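Long-range contacts in DyP2 (Amycolatopsis sp. ATCC 39116, PDB 4G2C), which is a haem-containing dye peroxidase that probably oxidises dyes and lignin-related compounds, and that also carries a bound manganese ion: residues L70-G75 / V193-E198; T36-K41 / L225-D230; V280-E285 / P469-V474; V255-A260 / Y481-S486. One frame throughout, in Å; residues are numbered along the deposited sequence.

In the fold
Contact 1 pairs two neighbouring strands inside a five-stranded antiparallel sheet, partly buried, and its bonds run mainly from backbone to backbone. Contact 2 lies at the surface, where a loop near the N-terminus meets the start of helix 228-237 through backbone bonds and a carboxylate. Contacts 3 and 4 touch opposite ends of strand 474-484. Contact 3, at its start and near the haem and manganese, is partly buried, apolar and has no hydrogen bond across it. Contact 4, at its far end, is buried and turns on one aspartate. Contacts 1 and 4 meet where Phe71 packs on Phe482. Contacts 3 and 4 lie on opposite sides of the chain's centre.

Contact 1 (L70-G75 / V193-E198)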
loop_
_atom_site.group_PDB
_atom_site.type_symbol
_atom_site.label_atom_id
_atom_site.label_comp_id
_atom_site.label_asym_id
_atom_site.label_seq_id
_atom_site.Cartn_x
_atom_site.Cartn_y
_atom_site.Cartn_z
ATOM N N LEU A 70 9.367 -13.160 5.090
ATOM C CA LEU A 70 9.501 -14.611 5.180
ATOM C C LEU A 70 8.131 -15.270 5.140
ATOM O O LEU A 70 7.292 -15.011 5.995
ATOM C CB LEU A 70 10.226 -15.001 6.467
ATOM C CG LEU A 70 11.683 -14.548 6.648
ATOM C CD1 LEU A 70 12.189 -14.967 8.023
ATOM C CD2 LEU A 70 12.588 -15.108 5.546
ATOM N N PHE A 71 7.896 -16.100 4.131
ATOM C CA PHE A 71 6.671 -16.883 4.057
ATOM C C PHE A 71 6.935 -18.270 4.615
ATOM O O PHE A 71 7.930 -18.903 4.268
ATOM C CB PHE A 71 6.168 -16.960 2.621
ATOM C CG PHE A 71 5.963 -15.613 1.992
ATOM C CD1 PHE A 71 4.973 -14.755 2.465
ATOM C CD2 PHE A 71 6.764 -15.193 0.947
ATOM C CE1 PHE A 71 4.782 -13.509 1.898
ATOM C CE2 PHE A 71 6.589 -13.940 0.383
ATOM C CZ PHE A 71 5.594 -13.095 0.856
ATOM N N LEU A 72 6.057 -18.730 5.495
ATOM C CA LEU A 72 6.297 -19.963 6.242
ATOM C C LEU A 72 5.282 -21.042 5.892
ATOM O O LEU A 72 4.178 -20.740 5.415
ATOM C CB LEU A 72 6.229 -19.683 7.737
ATOM C CG LEU A 72 7.083 -18.532 8.275
ATOM C CD1 LEU A 72 6.930 -18.425 9.783
ATOM C CD2 LEU A 72 8.553 -18.673 7.880
ATOM N N GLY A 73 5.666 -22.296 6.137
ATOM C CA GLY A 73 4.763 -23.440 6.057
ATOM C C GLY A 73 4.786 -24.185 7.386
ATOM O O GLY A 73 5.850 -24.384 7.953
ATOM N N PHE A 74 3.619 -24.573 7.891
ATOM C CA PHE A 74 3.522 -25.286 9.156
ATOM C C PHE A 74 3.478 -26.802 8.945
ATOM O O PHE A 74 2.467 -27.346 8.488
ATOM C CB PHE A 74 2.269 -24.843 9.932
ATOM C CG PHE A 74 2.298 -23.400 10.375
ATOM C CD1 PHE A 74 3.500 -22.701 10.446
ATOM C CD2 PHE A 74 1.121 -22.743 10.724
ATOM C CE1 PHE A 74 3.536 -21.368 10.860
ATOM C CE2 PHE A 74 1.136 -21.418 11.136
ATOM C CZ PHE A 74 2.349 -20.723 11.206
ATOM N N GLY A 75 4.573 -27.479 9.292
ATOM C CA GLY A 75 4.639 -28.934 9.222
ATOM C C GLY A 75 3.939 -29.666 10.362
ATOM O O GLY A 75 3.426 -30.771 10.171
ATOM N N VAL A 193 8.715 -25.940 10.749
ATOM C CA VAL A 193 8.282 -24.642 10.249
ATOM C C VAL A 193 9.255 -24.274 9.154
ATOM O O VAL A 193 10.368 -23.838 9.419
ATOM C CB VAL A 193 8.270 -23.550 11.333
ATOM C CG1 VAL A 193 8.008 -22.185 10.703
ATOM C CG2 VAL A 193 7.210 -23.858 12.393
ATOM N N THR A 194 8.835 -24.492 7.920
ATOM C CA THR A 194 9.697 -24.235 6.789
ATOM C C THR A 194 9.518 -22.821 6.253
ATOM O O THR A 194 8.462 -22.185 6.412
ATOM C CB THR A 194 9.449 -25.242 5.667
ATOM O OG1 THR A 194 8.041 -25.316 5.412
ATOM C CG2 THR A 194 9.960 -26.636 6.080
ATOM N N VAL A 195 10.582 -22.331 5.640
ATOM C CA VAL A 195 10.524 -21.108 4.883
ATOM C C VAL A 195 10.279 -21.454 3.424
ATOM O O VAL A 195 11.178 -21.941 2.746
ATOM C CB VAL A 195 11.848 -20.372 4.982
ATOM C CG1 VAL A 195 11.775 -19.085 4.180
ATOM C CG2 VAL A 195 12.186 -20.115 6.438
ATOM N N VAL A 196 9.070 -21.204 2.934
ATOM C CA VAL A 196 8.746 -21.558 1.561
ATOM C C VAL A 196 9.142 -20.465 0.588
ATOM O O VAL A 196 9.148 -20.680 -0.626
ATOM C CB VAL A 196 7.243 -21.850 1.385
ATOM C CG1 VAL A 196 6.644 -22.404 2.672
ATOM C CG2 VAL A 196 6.504 -20.597 0.954
ATOM N N GLY A 197 9.470 -19.288 1.116
ATOM C CA GLY A 197 9.785 -18.144 0.276
ATOM C C GLY A 197 10.260 -16.950 1.067
ATOM O O GLY A 197 9.927 -16.807 2.243
ATOM N N GLU A 198 11.034 -16.084 0.416
ATOM C CA GLU A 198 11.561 -14.884 1.055
ATOM C C GLU A 198 11.617 -13.734 0.052
ATOM O O GLU A 198 11.763 -13.964 -1.140
ATOM C CB GLU A 198 12.956 -15.160 1.620
ATOM C CG GLU A 198 13.682 -13.934 2.147
ATOM C CD GLU A 198 14.922 -14.275 2.984
ATOM O OE1 GLU A 198 15.244 -15.475 3.144
ATOM O OE2 GLU A 198 15.580 -13.332 3.476
#
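Residues Leu70 to Phe74 pair with Val193 to Glu198 as neighbours in an antiparallel sheet of the DyP alpha+beta barrel domain, with strand 166-172 on the far side of strand 66-74. The pairing contains a classic beta bulge, where Val196 and Gly197 stand across from the single Phe71 and shift the register by one. Phe71 N donates to Gly197 O at 2.9 Å, and Phe71 O accepts from Val196 N at 2.9 Å. Beyond the bulge, Gly73 N bonds Thr194 O (2.8 Å) and Thr194 N bonds Gly73 O (3.0 Å). With no side chain on Gly73, Val196 CG1 can lie 3.6 Å from Gly73 N; a CB would be tight against this methyl and Thr194 OG1. On the face of Leu70 and Leu72, Leu72 CD1 meets Val193 CG1 at 4.0 Å, while Leu72 CD2 approaches Val195 CG2. Glu198 carries CG anti to its own amide (chi1 172°) and runs alongside Leu70, with Glu198 CD 3.6 Å from Leu70 CD2. The Phe71 ring is on the other face and meets Phe273 edge-to-face. The backbone bonds thus set the register, and the apolar branches of Leu72 and Val193, packed on Phe83, join the sheet to helix 77-88.

Contact 2 (T36-K41 / L225-D230)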
loop_
_atom_site.group_PDB
_atom_site.type_symbol
_atom_site.label_atom_id
_atom_site.label_comp_id
_atom_site.label_asym_id
_atom_site.label_seq_id
_atom_site.Cartn_x
_atom_site.Cartn_y
_atom_site.Cartn_z
ATOM N N THR A 36 -14.410 6.562 15.081
ATOM C CA THR A 36 -13.600 7.743 14.787
ATOM C C THR A 36 -12.124 7.432 14.939
ATOM O O THR A 36 -11.737 6.283 15.148
ATOM C CB THR A 36 -13.930 8.943 15.722
ATOM O OG1 THR A 36 -13.638 8.587 17.084
ATOM C CG2 THR A 36 -15.377 9.307 15.631
ATOM N N THR A 37 -11.310 8.474 14.847
ATOM C CA THR A 37 -9.890 8.358 15.107
ATOM C C THR A 37 -9.664 8.269 16.602
ATOM O O THR A 37 -10.568 8.549 17.398
ATOM C CB THR A 37 -9.115 9.567 14.555
ATOM O OG1 THR A 37 -9.642 10.758 15.144
ATOM C CG2 THR A 37 -9.251 9.651 13.036
ATOM N N LEU A 38 -8.454 7.872 16.980
ATOM C CA LEU A 38 -8.105 7.736 18.382
ATOM C C LEU A 38 -6.967 8.673 18.786
ATOM O O LEU A 38 -5.990 8.830 18.053
ATOM C CB LEU A 38 -7.704 6.291 18.677
ATOM C CG LEU A 38 -7.037 6.064 20.035
ATOM C CD1 LEU A 38 -8.085 5.890 21.168
ATOM C CD2 LEU A 38 -6.107 4.865 19.947
ATOM N N SER A 39 -7.102 9.296 19.955
ATOM C CA SER A 39 -6.024 10.085 20.533
ATOM C C SER A 39 -5.187 9.132 21.387
ATOM O O SER A 39 -5.521 8.857 22.546
ATOM C CB SER A 39 -6.585 11.242 21.368
ATOM O OG SER A 39 -7.643 11.910 20.680
ATOM N N TRP A 40 -4.118 8.597 20.798
ATOM C CA TRP A 40 -3.372 7.533 21.455
ATOM C C TRP A 40 -2.731 7.983 22.776
ATOM O O TRP A 40 -2.545 7.178 23.690
ATOM C CB TRP A 40 -2.335 6.896 20.513
ATOM C CG TRP A 40 -1.050 7.661 20.347
ATOM C CD1 TRP A 40 -0.747 8.559 19.348
ATOM C CD2 TRP A 40 0.123 7.575 21.177
ATOM N NE1 TRP A 40 0.535 9.046 19.526
ATOM C CE2 TRP A 40 1.091 8.450 20.630
ATOM C CE3 TRP A 40 0.447 6.847 22.332
ATOM C CZ2 TRP A 40 2.360 8.625 21.208
ATOM C CZ3 TRP A 40 1.723 7.021 22.906
ATOM C CH2 TRP A 40 2.656 7.903 22.338
ATOM N N LYS A 41 -2.418 9.264 22.887
ATOM C CA LYS A 41 -1.722 9.749 24.072
ATOM C C LYS A 41 -2.623 9.851 25.296
ATOM O O LYS A 41 -2.144 9.863 26.419
ATOM C CB LYS A 41 -1.077 11.104 23.798
ATOM C CG LYS A 41 0.128 11.042 22.865
ATOM C CD LYS A 41 0.812 12.397 22.766
ATOM C CE LYS A 41 2.091 12.327 21.932
ATOM N NZ LYS A 41 2.812 13.641 21.895
ATOM N N LEU A 225 -5.328 8.582 8.173
ATOM C CA LEU A 225 -4.765 8.781 9.508
ATOM C C LEU A 225 -5.765 8.349 10.586
ATOM O O LEU A 225 -6.838 8.940 10.720
ATOM C CB LEU A 225 -4.340 10.239 9.717
ATOM C CG LEU A 225 -3.366 10.784 8.657
ATOM C CD1 LEU A 225 -2.926 12.224 8.929
ATOM C CD2 LEU A 225 -2.150 9.850 8.540
ATOM N N PHE A 226 -5.408 7.315 11.344
ATOM C CA PHE A 226 -6.298 6.765 12.359
ATOM C C PHE A 226 -6.082 7.415 13.724
ATOM O O PHE A 226 -6.898 7.273 14.623
ATOM C CB PHE A 226 -6.113 5.242 12.459
ATOM C CG PHE A 226 -6.186 4.541 11.137
ATOM C CD1 PHE A 226 -7.411 4.334 10.517
ATOM C CD2 PHE A 226 -5.020 4.122 10.485
ATOM C CE1 PHE A 226 -7.483 3.701 9.279
ATOM C CE2 PHE A 226 -5.081 3.484 9.256
ATOM C CZ PHE A 226 -6.320 3.265 8.650
ATOM N N LEU A 227 -4.968 8.117 13.871
ATOM C CA LEU A 227 -4.592 8.730 15.141
ATOM C C LEU A 227 -4.755 10.241 15.069
ATOM O O LEU A 227 -4.336 10.890 14.099
ATOM C CB LEU A 227 -3.146 8.370 15.504
ATOM C CG LEU A 227 -2.896 6.855 15.497
ATOM C CD1 LEU A 227 -1.452 6.519 15.880
ATOM C CD2 LEU A 227 -3.884 6.157 16.421
ATOM N N THR A 228 -5.377 10.795 16.098
ATOM C CA THR A 228 -5.692 12.210 16.106
ATOM C C THR A 228 -4.410 13.015 16.099
ATOM O O THR A 228 -4.358 14.093 15.514
ATOM C CB THR A 228 -6.541 12.579 17.338
ATOM O OG1 THR A 228 -7.790 11.877 17.269
ATOM C CG2 THR A 228 -6.814 14.066 17.368
ATOM N N GLU A 229 -3.381 12.469 16.752
ATOM C CA GLU A 229 -2.060 13.092 16.823
ATOM C C GLU A 229 -1.430 13.165 15.427
ATOM O O GLU A 229 -0.615 14.046 15.143
ATOM C CB GLU A 229 -1.125 12.296 17.760
ATOM C CG GLU A 229 -1.474 12.327 19.263
ATOM C CD GLU A 229 -2.640 11.419 19.656
ATOM O OE1 GLU A 229 -3.176 10.703 18.786
ATOM O OE2 GLU A 229 -3.025 11.424 20.847
ATOM N N ASP A 230 -1.781 12.213 14.571
ATOM C CA ASP A 230 -1.294 12.231 13.195
ATOM C C ASP A 230 -2.050 13.299 12.394
ATOM O O ASP A 230 -1.473 13.989 11.562
ATOM C CB ASP A 230 -1.446 10.855 12.539
ATOM C CG ASP A 230 -0.255 9.926 12.817
ATOM O OD1 ASP A 230 0.813 10.408 13.251
ATOM O OD2 ASP A 230 -0.383 8.710 12.561
#
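Leu38 and Thr37 of the N-terminal loop lie against residues 226-228, just where helix 228-237 begins. Leu38 uses both its backbone polar atoms. Its N donates to Phe226 O at 2.9 Å, and its O accepts from Thr228 N at 2.8 Å, with that donor well above the carbonyl plane. Thr37 OG1 and Thr228 OG1 form a hydrogen bond of 3.0 Å, although the position of Thr37 OG1 is less certain. Thr37 CG2 sits 3.4 Å from Leu225 O. The pattern is a single backbone bridge between Leu38 and Leu227. Leu227 is at the N-cap position, and Leu38 O serves the next amide, Thr228 N, in the first turn. Glu229 then reaches back to the loop. A bend in its chain (chi2 77°) brings the carboxylate to the Trp40 and Lys41 amides. Lys41 N donates to Glu229 OE2 at 3.0 Å in a nearly straight bond (171°), from above the carboxylate plane. Trp40 N makes a weak bond to Glu229 OE1 at 3.1 Å. The two side chains cross at about a right angle, with Trp40 CD1 3.3 Å from Glu229 OE1. A leucine in place of Glu229 would probably leave the Lys41 amide, and the weakly bonded Trp40 amide, without this acceptor and free that end of the loop to move. The Trp40 ring carries Lys41 CG over the centre of one face. Lys41 NZ finds its salt-bridge partner in Glu102.

Contact 3 (V280-E285 / P469-V474); sequences VRLFKE and PIPQAV. With ACT (acetate ion), chain Y.
Leu282 and Phe283, on the first turn of helix 280-293, pack against Pro471 and Ala473 of the loop that leads into strand 474-484. The apolar contacts come first. Leu282 sets CG anti to its backbone N (chi1 177°), which carries both methyls out to the loop. Leu282 CD1 rests on Pro471 CG at 3.8 Å. Leu282 CD2 lies 3.9 Å from Gln472 O and also near Pro471 CB. Phe283 CB meets Ala473 CB at 3.9 Å, and that methyl sits at the edge of the Phe283 ring, near its plane. The ring stacks on that of Phe215. The Phe283 side chain is about 7 Å from the haem and from the manganese ion.

No hydrogen bond crosses between helix and loop. The polar bonds lie within each segment or go to residues around them. Gln472 NE2 donates to Val474 O at 2.8 Å (168°), in the plane of its own amide, which fixes the turn of that group. Asn279, just before the helix, bonds Leu282 N through its OD1 and Ala473 through its backbone. An acetate, probably from the crystallisation liquor, accepts from Ile470 N at 3.1 Å. Lys284 pairs with Glu287, a residue of the manganese site. Between the two segments the join is thus apolar, while Asn279 ties the loop to the helix by hydrogen bonds, next to Val474, which touches the haem.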
loop_
_atom_site.group_PDB
_atom_site.type_symbol
_atom_site.label_atom_id
_atom_site.label_comp_id
_atom_site.label_asym_id
_atom_site.label_seq_id
_atom_site.Cartn_x
_atom_site.Cartn_y
_atom_site.Cartn_z
ATOM N N VAL A 280 10.215 -0.514 -15.700
ATOM C CA VAL A 280 10.473 0.913 -15.751
ATOM C C VAL A 280 10.736 1.360 -17.176
ATOM O O VAL A 280 10.221 2.392 -17.625
ATOM C CB VAL A 280 11.670 1.275 -14.891
ATOM C CG1 VAL A 280 11.923 2.790 -14.940
ATOM C CG2 VAL A 280 11.439 0.801 -13.476
ATOM N N ARG A 281 11.520 0.562 -17.894
ATOM C CA ARG A 281 11.829 0.853 -19.286
ATOM C C ARG A 281 10.571 1.152 -20.101
ATOM O O ARG A 281 10.479 2.174 -20.786
ATOM C CB ARG A 281 12.614 -0.303 -19.921
ATOM C CG ARG A 281 12.846 -0.148 -21.434
ATOM C CD ARG A 281 14.183 -0.766 -21.891
ATOM N NE ARG A 281 14.175 -2.231 -21.986
ATOM C CZ ARG A 281 15.133 -3.033 -21.506
ATOM N NH1 ARG A 281 16.193 -2.526 -20.866
ATOM N NH2 ARG A 281 15.030 -4.353 -21.657
ATOM N N LEU A 282 9.602 0.250 -20.030
ATOM C CA LEU A 282 8.432 0.362 -20.878
ATOM C C LEU A 282 7.563 1.537 -20.421
ATOM O O LEU A 282 6.920 2.222 -21.237
ATOM C CB LEU A 282 7.648 -0.941 -20.821
ATOM C CG LEU A 282 6.328 -1.069 -21.560
ATOM C CD1 LEU A 282 6.501 -0.886 -23.047
ATOM C CD2 LEU A 282 5.758 -2.444 -21.253
ATOM N N PHE A 283 7.551 1.767 -19.112
ATOM C CA PHE A 283 6.761 2.863 -18.552
ATOM C C PHE A 283 7.308 4.209 -19.014
ATOM O O PHE A 283 6.541 5.119 -19.323
ATOM C CB PHE A 283 6.688 2.787 -17.007
ATOM C CG PHE A 283 5.669 3.710 -16.408
ATOM C CD1 PHE A 283 4.337 3.330 -16.317
ATOM C CD2 PHE A 283 6.031 4.978 -15.971
ATOM C CE1 PHE A 283 3.389 4.191 -15.786
ATOM C CE2 PHE A 283 5.094 5.834 -15.437
ATOM C CZ PHE A 283 3.772 5.440 -15.344
ATOM N N LYS A 284 8.635 4.328 -19.065
ATOM C CA LYS A 284 9.270 5.553 -19.546
ATOM C C LYS A 284 9.108 5.731 -21.054
ATOM O O LYS A 284 9.063 6.855 -21.541
ATOM C CB LYS A 284 10.750 5.605 -19.171
ATOM C CG LYS A 284 10.996 5.783 -17.705
ATOM C CD LYS A 284 10.190 6.953 -17.135
ATOM C CE LYS A 284 10.499 7.142 -15.656
ATOM N NZ LYS A 284 9.619 8.134 -14.994
ATOM N N GLU A 285 9.022 4.630 -21.788
ATOM C CA GLU A 285 8.796 4.710 -23.215
ATOM C C GLU A 285 7.379 5.202 -23.386
ATOM O O GLU A 285 7.080 6.044 -24.244
ATOM C CB GLU A 285 8.963 3.339 -23.888
ATOM C CG GLU A 285 10.403 2.866 -24.007
ATOM C CD GLU A 285 10.517 1.490 -24.656
ATOM O OE1 GLU A 285 9.638 0.633 -24.410
ATOM O OE2 GLU A 285 11.478 1.268 -25.422
ATOM N N PRO A 469 -3.254 2.372 -26.438
ATOM C CA PRO A 469 -3.415 2.202 -24.992
ATOM C C PRO A 469 -2.056 2.299 -24.321
ATOM O O PRO A 469 -1.064 1.929 -24.931
ATOM C CB PRO A 469 -3.966 0.775 -24.869
ATOM C CG PRO A 469 -3.543 0.083 -26.142
ATOM C CD PRO A 469 -3.561 1.138 -27.191
ATOM N N ILE A 470 -1.997 2.813 -23.101
ATOM C CA ILE A 470 -0.760 2.750 -22.350
ATOM C C ILE A 470 -0.458 1.278 -22.074
ATOM O O ILE A 470 -1.311 0.540 -21.589
ATOM C CB ILE A 470 -0.858 3.499 -21.024
ATOM C CG1 ILE A 470 -1.453 4.901 -21.239
ATOM C CG2 ILE A 470 0.505 3.561 -20.351
ATOM C CD1 ILE A 470 -0.604 5.832 -22.082
ATOM N N PRO A 471 0.758 0.832 -22.416
ATOM C CA PRO A 471 1.083 -0.581 -22.198
ATOM C C PRO A 471 1.126 -0.896 -20.700
ATOM O O PRO A 471 1.482 -0.008 -19.916
ATOM C CB PRO A 471 2.480 -0.717 -22.830
ATOM C CG PRO A 471 3.068 0.682 -22.769
ATOM C CD PRO A 471 1.864 1.573 -23.054
ATOM N N GLN A 472 0.747 -2.119 -20.318
ATOM C CA GLN A 472 0.796 -2.556 -18.923
ATOM C C GLN A 472 2.244 -2.800 -18.501
ATOM O O GLN A 472 2.892 -3.727 -18.995
ATOM C CB GLN A 472 -0.030 -3.838 -18.722
ATOM C CG GLN A 472 -0.302 -4.190 -17.252
ATOM C CD GLN A 472 -0.916 -5.593 -17.037
ATOM O OE1 GLN A 472 -1.887 -5.992 -17.695
ATOM N NE2 GLN A 472 -0.345 -6.335 -16.104
ATOM N N ALA A 473 2.750 -1.972 -17.585
ATOM C CA ALA A 473 4.152 -2.059 -17.160
ATOM C C ALA A 473 4.311 -2.632 -15.756
ATOM O O ALA A 473 5.425 -2.706 -15.224
ATOM C CB ALA A 473 4.843 -0.688 -17.265
ATOM N N VAL A 474 3.194 -3.020 -15.153
ATOM C CA VAL A 474 3.218 -3.630 -13.832
ATOM C C VAL A 474 2.672 -5.051 -13.899
ATOM O O VAL A 474 1.577 -5.287 -14.421
ATOM C CB VAL A 474 2.429 -2.789 -12.813
ATOM C CG1 VAL A 474 2.193 -3.577 -11.518
ATOM C CG2 VAL A 474 3.155 -1.451 -12.550
HETATM C C ACT Y . -5.332 2.324 -21.184
HETATM O O ACT Y . -4.763 3.309 -21.759
HETATM O OXT ACT Y . -5.303 2.212 -19.930
HETATM C CH3 ACT Y . -6.024 1.238 -21.932
#

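Contact 4 (V255-A260 / Y481-S486)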
loop_
_atom_site.group_PDB
_atom_site.type_symbol
_atom_site.label_atom_id
_atom_site.label_comp_id
_atom_site.label_asym_id
_atom_site.label_seq_id
_atom_site.Cartn_x
_atom_site.Cartn_y
_atom_site.Cartn_z
ATOM N N VAL A 255 -9.960 -4.950 13.262
ATOM C CA VAL A 255 -10.936 -6.030 13.311
ATOM C C VAL A 255 -10.737 -6.745 14.650
ATOM O O VAL A 255 -9.601 -7.012 15.047
ATOM C CB VAL A 255 -10.662 -7.059 12.180
ATOM C CG1 VAL A 255 -11.701 -8.134 12.168
ATOM C CG2 VAL A 255 -10.581 -6.366 10.801
ATOM N N PRO A 256 -11.835 -7.042 15.359
ATOM C CA PRO A 256 -11.715 -7.845 16.580
ATOM C C PRO A 256 -11.010 -9.152 16.245
ATOM O O PRO A 256 -11.310 -9.752 15.218
ATOM C CB PRO A 256 -13.171 -8.107 16.978
ATOM C CG PRO A 256 -13.963 -6.951 16.331
ATOM C CD PRO A 256 -13.217 -6.596 15.089
ATOM N N ASP A 257 -10.065 -9.566 17.085
ATOM C CA ASP A 257 -9.325 -10.803 16.872
ATOM C C ASP A 257 -10.135 -11.990 17.408
ATOM O O ASP A 257 -10.199 -12.216 18.612
ATOM C CB ASP A 257 -7.976 -10.713 17.577
ATOM C CG ASP A 257 -7.081 -11.886 17.266
ATOM O OD1 ASP A 257 -7.539 -12.795 16.539
ATOM O OD2 ASP A 257 -5.930 -11.899 17.758
ATOM N N PRO A 258 -10.769 -12.756 16.509
ATOM C CA PRO A 258 -11.806 -13.697 16.973
ATOM C C PRO A 258 -11.321 -14.808 17.915
ATOM O O PRO A 258 -12.074 -15.221 18.805
ATOM C CB PRO A 258 -12.393 -14.270 15.668
ATOM C CG PRO A 258 -11.385 -13.972 14.608
ATOM C CD PRO A 258 -10.618 -12.747 15.045
ATOM N N ALA A 259 -10.093 -15.278 17.729
ATOM C CA ALA A 259 -9.546 -16.345 18.563
ATOM C C ALA A 259 -8.808 -15.826 19.800
ATOM O O ALA A 259 -8.204 -16.600 20.522
ATOM C CB ALA A 259 -8.618 -17.229 17.738
ATOM N N ALA A 260 -8.835 -14.519 20.023
ATOM C CA ALA A 260 -8.119 -13.924 21.146
ATOM C C ALA A 260 -8.860 -14.125 22.466
ATOM O O ALA A 260 -10.050 -14.427 22.478
ATOM C CB ALA A 260 -7.902 -12.449 20.899
ATOM N N TYR A 481 -3.270 -13.465 1.069
ATOM C CA TYR A 481 -3.962 -12.705 2.114
ATOM C C TYR A 481 -3.695 -13.290 3.493
ATOM O O TYR A 481 -3.693 -14.508 3.667
ATOM C CB TYR A 481 -5.476 -12.696 1.897
ATOM C CG TYR A 481 -5.957 -12.058 0.628
ATOM C CD1 TYR A 481 -5.404 -10.870 0.167
ATOM C CD2 TYR A 481 -6.975 -12.653 -0.122
ATOM C CE1 TYR A 481 -5.863 -10.274 -1.006
ATOM C CE2 TYR A 481 -7.438 -12.074 -1.292
ATOM C CZ TYR A 481 -6.880 -10.882 -1.737
ATOM O OH TYR A 481 -7.337 -10.293 -2.902
ATOM N N PHE A 482 -3.509 -12.407 4.472
ATOM C CA PHE A 482 -3.174 -12.795 5.841
ATOM C C PHE A 482 -4.004 -11.995 6.869
ATOM O O PHE A 482 -4.740 -11.080 6.527
ATOM C CB PHE A 482 -1.699 -12.507 6.128
ATOM C CG PHE A 482 -0.715 -13.205 5.202
ATOM C CD1 PHE A 482 -0.408 -12.675 3.954
ATOM C CD2 PHE A 482 -0.046 -14.346 5.615
ATOM C CE1 PHE A 482 0.518 -13.291 3.123
ATOM C CE2 PHE A 482 0.875 -14.963 4.793
ATOM C CZ PHE A 482 1.160 -14.440 3.547
ATOM N N PHE A 483 -3.843 -12.326 8.136
ATOM C CA PHE A 483 -4.414 -11.547 9.207
ATOM C C PHE A 483 -3.288 -11.337 10.215
ATOM O O PHE A 483 -2.647 -12.306 10.629
ATOM C CB PHE A 483 -5.573 -12.329 9.837
ATOM C CG PHE A 483 -6.325 -11.575 10.896
ATOM C CD1 PHE A 483 -7.192 -10.548 10.553
ATOM C CD2 PHE A 483 -6.189 -11.911 12.229
ATOM C CE1 PHE A 483 -7.900 -9.849 11.535
ATOM C CE2 PHE A 483 -6.899 -11.228 13.215
ATOM C CZ PHE A 483 -7.756 -10.193 12.866
ATOM N N MET A 484 -3.009 -10.091 10.593
ATOM C CA MET A 484 -2.130 -9.878 11.738
ATOM C C MET A 484 -2.984 -9.911 13.002
ATOM O O MET A 484 -3.779 -9.012 13.248
ATOM C CB MET A 484 -1.342 -8.563 11.677
ATOM C CG MET A 484 -0.946 -8.057 10.305
ATOM S SD MET A 484 0.055 -9.090 9.213
ATOM C CE MET A 484 -1.186 -10.187 8.561
ATOM N N PRO A 485 -2.838 -10.970 13.797
ATOM C CA PRO A 485 -3.624 -11.110 15.025
ATOM C C PRO A 485 -3.054 -10.286 16.160
ATOM O O PRO A 485 -1.964 -9.724 16.052
ATOM C CB PRO A 485 -3.497 -12.600 15.346
ATOM C CG PRO A 485 -2.201 -12.993 14.739
ATOM C CD PRO A 485 -2.041 -12.174 13.504
ATOM N N SER A 486 -3.811 -10.204 17.247
ATOM C CA SER A 486 -3.393 -9.453 18.412
ATOM C C SER A 486 -2.234 -10.157 19.101
ATOM O O SER A 486 -2.066 -11.381 18.973
ATOM C CB SER A 486 -4.562 -9.316 19.381
ATOM O OG SER A 486 -4.914 -10.590 19.890
#
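Asp257 and Phe483 both place CG anti to the backbone N (chi1 -173° and -175°), and this turns the carboxylate and the ring toward each other. Asp257 OD1 stands at the ring edge, 3.7 Å from Phe483 CE2, with the carboxylate and ring planes 60° apart. Val255 CB reaches the edge at Phe483 CE1, at 4.0 Å and in the ring plane. The polar part falls to the other oxygen. Asp257 OD2 takes two hydrogen bonds, from Ser486 OG at 2.7 Å on its anti side and from Ser486 N at 2.8 Å from above the carboxylate plane. Pro485 CB lies 3.5 Å from the same Asp257 OD2. Ser486 is at the N-cap position of helix 487-491, where its OG also bonds Phe489 N. Asp257 probably helps position the capping serine. It also opens a type I beta turn, closed by Ala260 N to Asp257 O at 3.0 Å. An alanine at Asp257 would probably leave Ser486 N and OG without their shared acceptor, and the hydroxyl less firmly set for its bond to Phe489 N. Tyr270 of strand 267-278 meets the Phe483 ring edge-to-face. The buried carboxylate is thus met by two donors close to a helix N-terminus, a setting that probably helps it stay charged.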